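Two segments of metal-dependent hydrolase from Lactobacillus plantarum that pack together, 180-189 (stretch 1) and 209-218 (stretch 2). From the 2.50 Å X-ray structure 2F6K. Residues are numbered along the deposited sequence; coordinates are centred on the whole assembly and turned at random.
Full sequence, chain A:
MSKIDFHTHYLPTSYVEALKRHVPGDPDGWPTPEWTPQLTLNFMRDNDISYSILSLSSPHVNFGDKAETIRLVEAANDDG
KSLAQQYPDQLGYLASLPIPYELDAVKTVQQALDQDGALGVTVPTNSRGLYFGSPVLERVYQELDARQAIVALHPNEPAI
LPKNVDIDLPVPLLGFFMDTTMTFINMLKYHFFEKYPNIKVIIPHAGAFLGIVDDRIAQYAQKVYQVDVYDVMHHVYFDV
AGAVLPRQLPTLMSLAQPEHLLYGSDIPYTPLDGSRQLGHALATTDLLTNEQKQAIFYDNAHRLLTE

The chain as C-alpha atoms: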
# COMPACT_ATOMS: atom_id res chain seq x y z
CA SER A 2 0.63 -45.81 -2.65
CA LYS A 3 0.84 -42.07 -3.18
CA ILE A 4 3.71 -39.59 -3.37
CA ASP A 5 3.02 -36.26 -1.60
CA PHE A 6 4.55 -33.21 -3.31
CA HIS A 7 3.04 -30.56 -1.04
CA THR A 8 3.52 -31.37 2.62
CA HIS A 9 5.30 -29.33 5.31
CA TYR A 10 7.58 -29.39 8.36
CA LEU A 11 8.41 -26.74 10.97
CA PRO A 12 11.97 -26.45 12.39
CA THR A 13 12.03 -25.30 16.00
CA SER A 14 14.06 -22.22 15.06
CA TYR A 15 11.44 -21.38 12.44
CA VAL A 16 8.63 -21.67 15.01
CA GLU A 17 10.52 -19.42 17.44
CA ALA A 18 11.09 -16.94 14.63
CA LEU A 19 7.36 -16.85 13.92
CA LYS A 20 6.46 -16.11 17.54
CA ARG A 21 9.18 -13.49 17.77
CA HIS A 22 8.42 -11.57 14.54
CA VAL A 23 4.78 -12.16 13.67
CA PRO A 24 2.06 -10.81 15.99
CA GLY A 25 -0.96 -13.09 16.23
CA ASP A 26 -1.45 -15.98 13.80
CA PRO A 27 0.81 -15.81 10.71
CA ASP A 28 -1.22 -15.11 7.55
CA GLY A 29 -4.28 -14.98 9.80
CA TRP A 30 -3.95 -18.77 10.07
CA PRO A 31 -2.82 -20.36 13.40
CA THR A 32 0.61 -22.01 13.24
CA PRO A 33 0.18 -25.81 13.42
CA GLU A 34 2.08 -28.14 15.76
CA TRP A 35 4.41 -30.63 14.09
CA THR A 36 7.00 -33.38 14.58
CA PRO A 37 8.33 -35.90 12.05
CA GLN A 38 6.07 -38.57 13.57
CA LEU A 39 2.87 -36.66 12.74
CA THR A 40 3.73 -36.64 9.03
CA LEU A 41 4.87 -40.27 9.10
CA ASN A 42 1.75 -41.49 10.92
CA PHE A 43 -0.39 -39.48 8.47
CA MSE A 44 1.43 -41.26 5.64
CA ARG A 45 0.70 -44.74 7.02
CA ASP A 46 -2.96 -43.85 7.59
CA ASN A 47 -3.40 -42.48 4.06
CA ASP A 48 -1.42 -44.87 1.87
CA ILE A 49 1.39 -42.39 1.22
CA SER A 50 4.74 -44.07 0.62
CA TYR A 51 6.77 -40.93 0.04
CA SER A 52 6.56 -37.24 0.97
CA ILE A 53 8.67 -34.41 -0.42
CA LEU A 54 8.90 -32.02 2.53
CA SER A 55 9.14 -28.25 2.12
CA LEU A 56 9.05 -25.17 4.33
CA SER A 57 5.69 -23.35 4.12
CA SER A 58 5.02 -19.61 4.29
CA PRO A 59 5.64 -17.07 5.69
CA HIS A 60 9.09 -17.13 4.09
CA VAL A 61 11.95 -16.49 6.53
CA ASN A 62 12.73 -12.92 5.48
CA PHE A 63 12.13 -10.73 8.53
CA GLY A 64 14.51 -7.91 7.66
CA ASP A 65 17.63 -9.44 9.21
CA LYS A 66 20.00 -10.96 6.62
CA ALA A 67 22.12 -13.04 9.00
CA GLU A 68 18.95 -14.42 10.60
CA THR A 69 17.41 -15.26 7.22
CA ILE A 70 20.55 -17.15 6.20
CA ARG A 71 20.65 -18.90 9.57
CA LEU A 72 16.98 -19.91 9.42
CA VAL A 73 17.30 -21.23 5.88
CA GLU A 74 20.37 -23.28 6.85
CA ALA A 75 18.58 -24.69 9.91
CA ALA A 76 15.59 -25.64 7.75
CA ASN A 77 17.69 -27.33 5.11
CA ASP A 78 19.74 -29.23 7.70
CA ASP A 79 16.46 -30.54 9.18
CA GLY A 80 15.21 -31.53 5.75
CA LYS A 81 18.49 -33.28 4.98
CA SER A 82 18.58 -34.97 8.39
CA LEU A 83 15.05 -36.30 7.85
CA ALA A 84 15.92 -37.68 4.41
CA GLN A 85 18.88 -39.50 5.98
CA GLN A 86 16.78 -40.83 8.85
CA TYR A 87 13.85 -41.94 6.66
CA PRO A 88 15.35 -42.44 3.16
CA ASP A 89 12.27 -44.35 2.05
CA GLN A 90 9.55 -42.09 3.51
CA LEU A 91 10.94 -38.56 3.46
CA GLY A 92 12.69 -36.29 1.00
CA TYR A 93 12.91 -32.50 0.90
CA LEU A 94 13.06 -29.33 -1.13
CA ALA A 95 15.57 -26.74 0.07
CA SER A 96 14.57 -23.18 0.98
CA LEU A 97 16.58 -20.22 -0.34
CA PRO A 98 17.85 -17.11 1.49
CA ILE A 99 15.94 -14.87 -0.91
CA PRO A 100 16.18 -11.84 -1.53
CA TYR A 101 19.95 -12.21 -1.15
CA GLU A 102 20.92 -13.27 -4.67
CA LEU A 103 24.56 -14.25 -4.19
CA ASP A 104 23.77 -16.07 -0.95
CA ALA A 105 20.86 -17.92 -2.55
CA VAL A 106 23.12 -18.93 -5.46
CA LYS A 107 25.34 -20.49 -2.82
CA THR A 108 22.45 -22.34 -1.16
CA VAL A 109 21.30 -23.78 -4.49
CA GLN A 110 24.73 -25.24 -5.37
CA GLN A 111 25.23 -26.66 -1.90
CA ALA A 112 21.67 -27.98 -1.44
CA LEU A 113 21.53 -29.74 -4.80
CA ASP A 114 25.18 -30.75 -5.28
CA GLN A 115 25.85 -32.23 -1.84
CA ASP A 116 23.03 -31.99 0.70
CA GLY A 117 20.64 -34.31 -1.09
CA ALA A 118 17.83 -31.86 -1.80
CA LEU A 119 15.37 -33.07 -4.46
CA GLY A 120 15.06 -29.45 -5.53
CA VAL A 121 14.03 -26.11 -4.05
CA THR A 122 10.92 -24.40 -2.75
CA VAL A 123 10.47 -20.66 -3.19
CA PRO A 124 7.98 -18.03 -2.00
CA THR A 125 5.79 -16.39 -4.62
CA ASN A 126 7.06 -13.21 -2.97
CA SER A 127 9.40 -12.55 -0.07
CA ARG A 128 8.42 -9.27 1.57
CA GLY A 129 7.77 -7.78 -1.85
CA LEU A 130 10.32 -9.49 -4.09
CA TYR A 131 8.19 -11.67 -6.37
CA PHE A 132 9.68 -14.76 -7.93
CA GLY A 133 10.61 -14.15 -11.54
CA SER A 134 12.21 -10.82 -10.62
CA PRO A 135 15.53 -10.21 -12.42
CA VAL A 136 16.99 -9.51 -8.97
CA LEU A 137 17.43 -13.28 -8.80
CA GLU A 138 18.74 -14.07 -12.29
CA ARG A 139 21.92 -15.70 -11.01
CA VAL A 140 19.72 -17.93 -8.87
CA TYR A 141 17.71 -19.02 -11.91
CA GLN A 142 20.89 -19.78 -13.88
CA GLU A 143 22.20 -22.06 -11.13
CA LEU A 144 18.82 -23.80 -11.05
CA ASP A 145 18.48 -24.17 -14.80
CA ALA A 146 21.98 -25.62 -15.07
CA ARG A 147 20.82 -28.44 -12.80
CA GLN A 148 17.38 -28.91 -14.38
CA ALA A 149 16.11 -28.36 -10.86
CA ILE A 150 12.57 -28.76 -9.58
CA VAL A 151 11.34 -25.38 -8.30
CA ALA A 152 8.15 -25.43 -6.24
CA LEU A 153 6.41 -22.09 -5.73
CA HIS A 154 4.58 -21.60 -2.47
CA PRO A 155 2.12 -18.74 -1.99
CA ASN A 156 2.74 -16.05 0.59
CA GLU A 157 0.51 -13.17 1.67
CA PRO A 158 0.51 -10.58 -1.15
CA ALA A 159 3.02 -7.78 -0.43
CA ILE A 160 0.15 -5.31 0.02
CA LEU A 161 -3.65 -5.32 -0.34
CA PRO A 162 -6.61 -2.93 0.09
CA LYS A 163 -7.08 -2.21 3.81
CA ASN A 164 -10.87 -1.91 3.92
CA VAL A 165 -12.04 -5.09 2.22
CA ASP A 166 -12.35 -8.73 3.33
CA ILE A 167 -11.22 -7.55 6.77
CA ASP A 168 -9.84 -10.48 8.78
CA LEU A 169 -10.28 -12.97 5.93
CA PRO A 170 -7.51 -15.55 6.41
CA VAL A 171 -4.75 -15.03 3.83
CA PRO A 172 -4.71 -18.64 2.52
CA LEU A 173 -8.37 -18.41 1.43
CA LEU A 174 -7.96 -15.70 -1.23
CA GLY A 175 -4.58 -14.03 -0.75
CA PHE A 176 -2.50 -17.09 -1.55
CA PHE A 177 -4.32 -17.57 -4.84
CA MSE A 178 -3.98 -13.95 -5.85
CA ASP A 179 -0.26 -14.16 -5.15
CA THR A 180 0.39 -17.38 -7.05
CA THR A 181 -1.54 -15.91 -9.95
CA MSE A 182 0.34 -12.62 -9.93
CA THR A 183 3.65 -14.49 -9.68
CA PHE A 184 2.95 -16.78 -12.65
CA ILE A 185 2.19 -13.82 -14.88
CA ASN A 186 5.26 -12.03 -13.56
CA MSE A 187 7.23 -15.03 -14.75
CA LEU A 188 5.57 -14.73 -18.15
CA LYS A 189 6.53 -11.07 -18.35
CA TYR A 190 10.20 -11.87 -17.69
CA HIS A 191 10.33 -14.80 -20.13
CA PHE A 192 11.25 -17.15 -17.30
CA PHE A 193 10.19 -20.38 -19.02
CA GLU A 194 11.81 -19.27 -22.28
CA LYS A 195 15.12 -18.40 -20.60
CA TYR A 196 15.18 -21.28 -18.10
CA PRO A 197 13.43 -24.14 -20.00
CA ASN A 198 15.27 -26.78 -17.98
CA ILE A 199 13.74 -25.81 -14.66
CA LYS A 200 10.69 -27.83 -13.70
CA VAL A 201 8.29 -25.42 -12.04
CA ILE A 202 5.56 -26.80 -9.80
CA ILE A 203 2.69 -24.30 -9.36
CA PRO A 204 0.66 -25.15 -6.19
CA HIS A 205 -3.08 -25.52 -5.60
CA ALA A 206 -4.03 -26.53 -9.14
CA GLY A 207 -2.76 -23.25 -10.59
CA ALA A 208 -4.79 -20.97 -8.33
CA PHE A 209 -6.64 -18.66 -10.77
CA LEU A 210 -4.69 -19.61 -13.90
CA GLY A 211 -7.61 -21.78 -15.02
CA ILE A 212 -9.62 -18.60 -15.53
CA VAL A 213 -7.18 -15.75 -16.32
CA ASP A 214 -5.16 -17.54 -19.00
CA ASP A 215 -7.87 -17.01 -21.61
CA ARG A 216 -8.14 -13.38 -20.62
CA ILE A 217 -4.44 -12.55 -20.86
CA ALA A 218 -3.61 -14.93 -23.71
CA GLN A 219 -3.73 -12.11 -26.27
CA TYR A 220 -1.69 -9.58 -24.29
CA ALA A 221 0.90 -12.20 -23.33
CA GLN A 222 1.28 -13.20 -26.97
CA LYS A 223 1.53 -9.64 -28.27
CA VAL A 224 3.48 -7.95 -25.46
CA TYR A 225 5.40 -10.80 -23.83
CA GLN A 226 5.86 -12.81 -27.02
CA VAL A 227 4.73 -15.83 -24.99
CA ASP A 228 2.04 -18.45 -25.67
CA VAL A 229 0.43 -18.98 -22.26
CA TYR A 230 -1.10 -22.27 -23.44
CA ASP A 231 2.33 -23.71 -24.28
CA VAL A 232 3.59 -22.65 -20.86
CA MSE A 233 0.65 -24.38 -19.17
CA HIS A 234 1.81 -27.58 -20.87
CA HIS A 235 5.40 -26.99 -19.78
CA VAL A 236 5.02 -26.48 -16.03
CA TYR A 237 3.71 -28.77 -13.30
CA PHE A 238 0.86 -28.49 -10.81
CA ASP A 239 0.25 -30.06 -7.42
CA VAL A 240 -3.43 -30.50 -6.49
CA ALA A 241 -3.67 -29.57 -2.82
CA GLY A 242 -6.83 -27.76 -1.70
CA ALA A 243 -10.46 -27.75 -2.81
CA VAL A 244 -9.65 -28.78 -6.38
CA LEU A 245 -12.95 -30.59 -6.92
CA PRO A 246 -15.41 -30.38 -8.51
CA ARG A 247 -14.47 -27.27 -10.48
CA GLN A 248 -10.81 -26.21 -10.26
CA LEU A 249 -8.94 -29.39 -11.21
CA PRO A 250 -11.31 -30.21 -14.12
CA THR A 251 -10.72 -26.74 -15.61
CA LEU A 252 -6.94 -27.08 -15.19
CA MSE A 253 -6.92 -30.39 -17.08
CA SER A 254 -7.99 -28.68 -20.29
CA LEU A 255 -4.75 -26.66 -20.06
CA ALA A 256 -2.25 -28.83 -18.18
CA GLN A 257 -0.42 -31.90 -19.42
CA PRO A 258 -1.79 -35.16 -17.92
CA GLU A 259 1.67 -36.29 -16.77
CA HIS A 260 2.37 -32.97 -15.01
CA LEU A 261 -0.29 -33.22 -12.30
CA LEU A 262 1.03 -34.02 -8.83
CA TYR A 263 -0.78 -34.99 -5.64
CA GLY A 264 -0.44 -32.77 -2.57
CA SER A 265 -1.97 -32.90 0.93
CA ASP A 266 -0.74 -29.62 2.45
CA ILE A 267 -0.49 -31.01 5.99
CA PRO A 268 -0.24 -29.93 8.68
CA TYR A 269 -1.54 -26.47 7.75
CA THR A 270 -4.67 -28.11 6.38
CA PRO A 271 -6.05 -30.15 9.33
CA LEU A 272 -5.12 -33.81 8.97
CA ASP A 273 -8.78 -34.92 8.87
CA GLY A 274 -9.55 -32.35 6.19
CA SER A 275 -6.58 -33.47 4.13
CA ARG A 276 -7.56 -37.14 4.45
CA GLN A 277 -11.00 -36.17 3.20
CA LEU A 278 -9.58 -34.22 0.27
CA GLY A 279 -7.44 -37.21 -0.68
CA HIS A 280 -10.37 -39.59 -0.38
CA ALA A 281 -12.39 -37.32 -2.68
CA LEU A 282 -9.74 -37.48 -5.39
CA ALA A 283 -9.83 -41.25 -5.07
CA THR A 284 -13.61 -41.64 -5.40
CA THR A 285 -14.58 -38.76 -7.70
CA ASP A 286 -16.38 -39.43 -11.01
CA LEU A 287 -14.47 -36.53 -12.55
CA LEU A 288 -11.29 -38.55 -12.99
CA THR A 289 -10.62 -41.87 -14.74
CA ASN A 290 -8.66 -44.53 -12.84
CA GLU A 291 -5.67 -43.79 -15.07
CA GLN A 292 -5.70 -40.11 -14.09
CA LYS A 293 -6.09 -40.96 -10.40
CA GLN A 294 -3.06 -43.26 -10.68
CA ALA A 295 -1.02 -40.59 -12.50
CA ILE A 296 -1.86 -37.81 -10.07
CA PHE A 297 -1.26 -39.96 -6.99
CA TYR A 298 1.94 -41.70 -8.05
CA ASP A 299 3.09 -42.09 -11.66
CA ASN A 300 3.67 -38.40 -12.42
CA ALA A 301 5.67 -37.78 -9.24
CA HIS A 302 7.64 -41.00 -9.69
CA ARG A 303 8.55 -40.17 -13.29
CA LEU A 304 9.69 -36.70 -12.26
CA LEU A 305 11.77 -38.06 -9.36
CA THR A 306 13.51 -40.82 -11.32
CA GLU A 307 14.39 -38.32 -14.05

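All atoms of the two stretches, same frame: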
# COMPACT_ATOMS: atom_id res chain seq x y z
N THR A 180 -0.13 -16.38 -6.13
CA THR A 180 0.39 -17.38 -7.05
C THR A 180 0.09 -16.91 -8.46
O THR A 180 0.93 -17.02 -9.36
CB THR A 180 -0.26 -18.75 -6.82
OG1 THR A 180 0.21 -19.30 -5.58
CG2 THR A 180 0.09 -19.71 -7.96
N THR A 181 -1.11 -16.37 -8.65
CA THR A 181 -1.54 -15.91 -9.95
C THR A 181 -0.69 -14.74 -10.43
O THR A 181 -0.26 -14.70 -11.59
CB THR A 181 -3.01 -15.48 -9.93
OG1 THR A 181 -3.81 -16.52 -9.35
CG2 THR A 181 -3.50 -15.23 -11.36
N MSE A 182 -0.45 -13.78 -9.55
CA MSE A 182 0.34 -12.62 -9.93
C MSE A 182 1.77 -13.06 -10.26
O MSE A 182 2.37 -12.58 -11.22
CB MSE A 182 0.35 -11.57 -8.81
CG MSE A 182 -1.02 -10.97 -8.51
SE MSE A 182 -0.93 -9.40 -7.34
CE MSE A 182 -0.76 -10.28 -5.63
N THR A 183 2.29 -14.00 -9.47
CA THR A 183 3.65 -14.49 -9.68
C THR A 183 3.83 -15.22 -11.01
O THR A 183 4.84 -15.02 -11.69
CB THR A 183 4.09 -15.41 -8.53
OG1 THR A 183 4.03 -14.69 -7.30
CG2 THR A 183 5.53 -15.89 -8.76
N PHE A 184 2.87 -16.06 -11.39
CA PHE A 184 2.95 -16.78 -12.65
C PHE A 184 3.04 -15.81 -13.83
O PHE A 184 3.85 -15.98 -14.74
CB PHE A 184 1.71 -17.66 -12.85
CG PHE A 184 1.69 -18.39 -14.16
CD1 PHE A 184 2.52 -19.49 -14.38
CD2 PHE A 184 0.82 -18.01 -15.17
CE1 PHE A 184 2.47 -20.19 -15.58
CE2 PHE A 184 0.76 -18.71 -16.38
CZ PHE A 184 1.59 -19.80 -16.58
N ILE A 185 2.19 -14.79 -13.81
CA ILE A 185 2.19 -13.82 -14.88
C ILE A 185 3.49 -13.03 -14.87
O ILE A 185 4.03 -12.68 -15.92
CB ILE A 185 0.97 -12.88 -14.72
CG1 ILE A 185 -0.31 -13.73 -14.74
CG2 ILE A 185 0.96 -11.84 -15.83
CD1 ILE A 185 -1.60 -12.94 -14.64
N ASN A 186 4.02 -12.77 -13.68
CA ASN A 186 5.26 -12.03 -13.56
C ASN A 186 6.33 -12.83 -14.29
O ASN A 186 7.18 -12.27 -15.00
CB ASN A 186 5.63 -11.87 -12.08
CG ASN A 186 6.72 -10.85 -11.86
OD1 ASN A 186 7.80 -11.17 -11.36
ND2 ASN A 186 6.45 -9.61 -12.23
N MSE A 187 6.28 -14.14 -14.12
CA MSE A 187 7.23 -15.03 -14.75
C MSE A 187 7.05 -15.02 -16.27
O MSE A 187 8.00 -15.19 -17.03
CB MSE A 187 7.06 -16.43 -14.17
CG MSE A 187 7.41 -16.47 -12.69
SE MSE A 187 7.03 -18.16 -11.85
CE MSE A 187 8.64 -19.16 -12.28
N LEU A 188 5.82 -14.80 -16.72
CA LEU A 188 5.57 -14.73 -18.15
C LEU A 188 6.27 -13.47 -18.66
O LEU A 188 7.04 -13.51 -19.61
CB LEU A 188 4.08 -14.64 -18.44
CG LEU A 188 3.24 -15.88 -18.13
CD1 LEU A 188 1.77 -15.60 -18.50
CD2 LEU A 188 3.79 -17.07 -18.91
N LYS A 189 5.97 -12.36 -18.00
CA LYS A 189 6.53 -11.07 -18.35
C LYS A 189 8.06 -11.10 -18.52
O LYS A 189 8.60 -10.49 -19.44
CB LYS A 189 6.14 -10.05 -17.28
CG LYS A 189 6.74 -8.65 -17.48
CD LYS A 189 6.39 -7.74 -16.31
CE LYS A 189 7.15 -6.42 -16.35
NZ LYS A 189 6.81 -5.64 -17.57
N PHE A 209 -5.69 -19.24 -9.82
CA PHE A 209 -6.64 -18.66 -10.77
C PHE A 209 -6.24 -18.79 -12.24
O PHE A 209 -6.93 -18.27 -13.12
CB PHE A 209 -6.86 -17.18 -10.47
CG PHE A 209 -7.51 -16.91 -9.14
CD1 PHE A 209 -7.15 -15.78 -8.41
CD2 PHE A 209 -8.45 -17.79 -8.61
CE1 PHE A 209 -7.72 -15.53 -7.16
CE2 PHE A 209 -9.02 -17.55 -7.36
CZ PHE A 209 -8.65 -16.42 -6.64
N LEU A 210 -5.12 -19.47 -12.51
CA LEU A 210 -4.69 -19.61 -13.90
C LEU A 210 -5.79 -20.20 -14.79
O LEU A 210 -5.96 -19.78 -15.94
CB LEU A 210 -3.41 -20.45 -13.98
CG LEU A 210 -2.22 -19.88 -13.20
CD1 LEU A 210 -0.94 -20.61 -13.59
CD2 LEU A 210 -2.09 -18.39 -13.50
N GLY A 211 -6.54 -21.17 -14.26
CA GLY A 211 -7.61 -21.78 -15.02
C GLY A 211 -8.57 -20.78 -15.63
O GLY A 211 -9.18 -21.06 -16.66
N ILE A 212 -8.72 -19.62 -15.01
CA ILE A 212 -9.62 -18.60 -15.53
C ILE A 212 -8.96 -17.39 -16.21
O ILE A 212 -9.49 -16.87 -17.20
CB ILE A 212 -10.56 -18.08 -14.42
CG1 ILE A 212 -11.53 -19.20 -14.02
CG2 ILE A 212 -11.30 -16.83 -14.89
CD1 ILE A 212 -12.53 -18.79 -12.94
N VAL A 213 -7.82 -16.92 -15.71
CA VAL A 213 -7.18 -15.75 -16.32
C VAL A 213 -6.44 -16.01 -17.63
O VAL A 213 -6.36 -15.12 -18.48
CB VAL A 213 -6.19 -15.05 -15.36
CG1 VAL A 213 -6.95 -14.28 -14.33
CG2 VAL A 213 -5.28 -16.07 -14.70
N ASP A 214 -5.91 -17.21 -17.78
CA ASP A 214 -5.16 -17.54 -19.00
C ASP A 214 -5.86 -17.06 -20.27
O ASP A 214 -5.26 -16.36 -21.08
CB ASP A 214 -4.90 -19.05 -19.08
CG ASP A 214 -3.78 -19.50 -18.15
OD1 ASP A 214 -3.20 -18.63 -17.46
OD2 ASP A 214 -3.47 -20.71 -18.11
N ASP A 215 -7.13 -17.40 -20.42
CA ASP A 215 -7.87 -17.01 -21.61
C ASP A 215 -8.04 -15.52 -21.74
O ASP A 215 -8.22 -15.00 -22.85
CB ASP A 215 -9.24 -17.69 -21.60
CG ASP A 215 -9.12 -19.20 -21.68
OD1 ASP A 215 -9.89 -19.89 -21.00
OD2 ASP A 215 -8.24 -19.68 -22.43
N ARG A 216 -7.97 -14.82 -20.62
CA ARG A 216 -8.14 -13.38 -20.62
C ARG A 216 -6.86 -12.65 -21.00
O ARG A 216 -6.90 -11.62 -21.67
CB ARG A 216 -8.60 -12.93 -19.23
CG ARG A 216 -9.15 -11.52 -19.15
CD ARG A 216 -9.50 -11.19 -17.70
NE ARG A 216 -10.00 -9.83 -17.54
CZ ARG A 216 -11.17 -9.40 -17.99
NH1 ARG A 216 -11.97 -10.23 -18.64
NH2 ARG A 216 -11.54 -8.14 -17.81
N ILE A 217 -5.72 -13.18 -20.58
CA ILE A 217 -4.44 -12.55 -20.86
C ILE A 217 -3.72 -13.13 -22.07
O ILE A 217 -2.73 -12.57 -22.55
CB ILE A 217 -3.50 -12.66 -19.65
CG1 ILE A 217 -3.10 -14.13 -19.45
CG2 ILE A 217 -4.21 -12.13 -18.41
CD1 ILE A 217 -2.12 -14.34 -18.31
N ALA A 218 -4.22 -14.26 -22.57
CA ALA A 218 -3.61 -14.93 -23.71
C ALA A 218 -3.15 -13.96 -24.80
O ALA A 218 -1.99 -14.00 -25.23
CB ALA A 218 -4.58 -15.96 -24.29

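The contact between 180-189 and 209-218 is mainly apolar, with one weak polar link at its N-terminal end. Both stretches are largely helical, and their axes run in broadly the same direction, at 39° to each other, with a closest approach of 10.8 Å. That spacing leaves side chains to fill the gap. The backbones are nearer at the start of the pairing, where Thr-181 CA lies 5.9 Å from Phe-209 CA, than further along, where Ile-185 CA and Ile-217 CA are 9.0 Å apart. The buried surface, both sides summed, is 373 Å².

The polar link is a hydrogen bond from Phe-209 N to Thr-181 OG1. Its length of 3.3 Å and N-H...acceptor angle of 149° make it weak. Thr-181 has chi1 at -51° (m) and its CA-to-CB bond points toward the other stretch, which brings the hydroxyl to the backbone just before helix 210-218. The same oxygen approaches Phe-209 CB, again at 3.3 Å, and it is also hydrogen-bonded elsewhere in the structure. The methyl of Thr-181 also packs against stretch 2: CG2 is 3.9 Å from Val-213 CG2 and 4.1 Å from Leu-210 CD2, both van der Waals distances.

The aromatic interaction is a CH-pi contact. Leu-210 CD1 sits 3.5 Å from the centroid of the Phe-184 ring and 12° off the ring normal, so the methyl lies almost directly over the face. The second methyl is close as well, with Leu-210 CD2 at 3.4 Å from Phe-184 CD2. Although the CA-to-CB bond of Leu-210 points sideways, its m,t conformation carries the end of the side chain nearer to stretch 1, and Leu-210 and Thr-181 each have 74 Å² covered by the opposing stretch. Phe-184, with chi1 at 177° (t), also approaches a carboxylate: its CE2 is 4.1 Å from Asp-214 OD1, an oblique approach with no hydrogen bond between them.

Further along, the packing is purely aliphatic. Ile-217 CD1 is 4.0 Å from Ile-185 CD1 and 4.1 Å from Leu-188 CD1, so a single methyl touches residues three positions apart on helix 180-189. The CA-to-CB bonds of all three residues point toward the opposing stretch, and their chi2 angles, all near 180°, extend the side chains. This reach closes the wider backbone gap here. Ile-217 follows a kink at which Asp-215 N and Arg-216 N lack bonds to the preceding turn, yet Ile-217 N regains one, to Val-213 O at 2.9 Å.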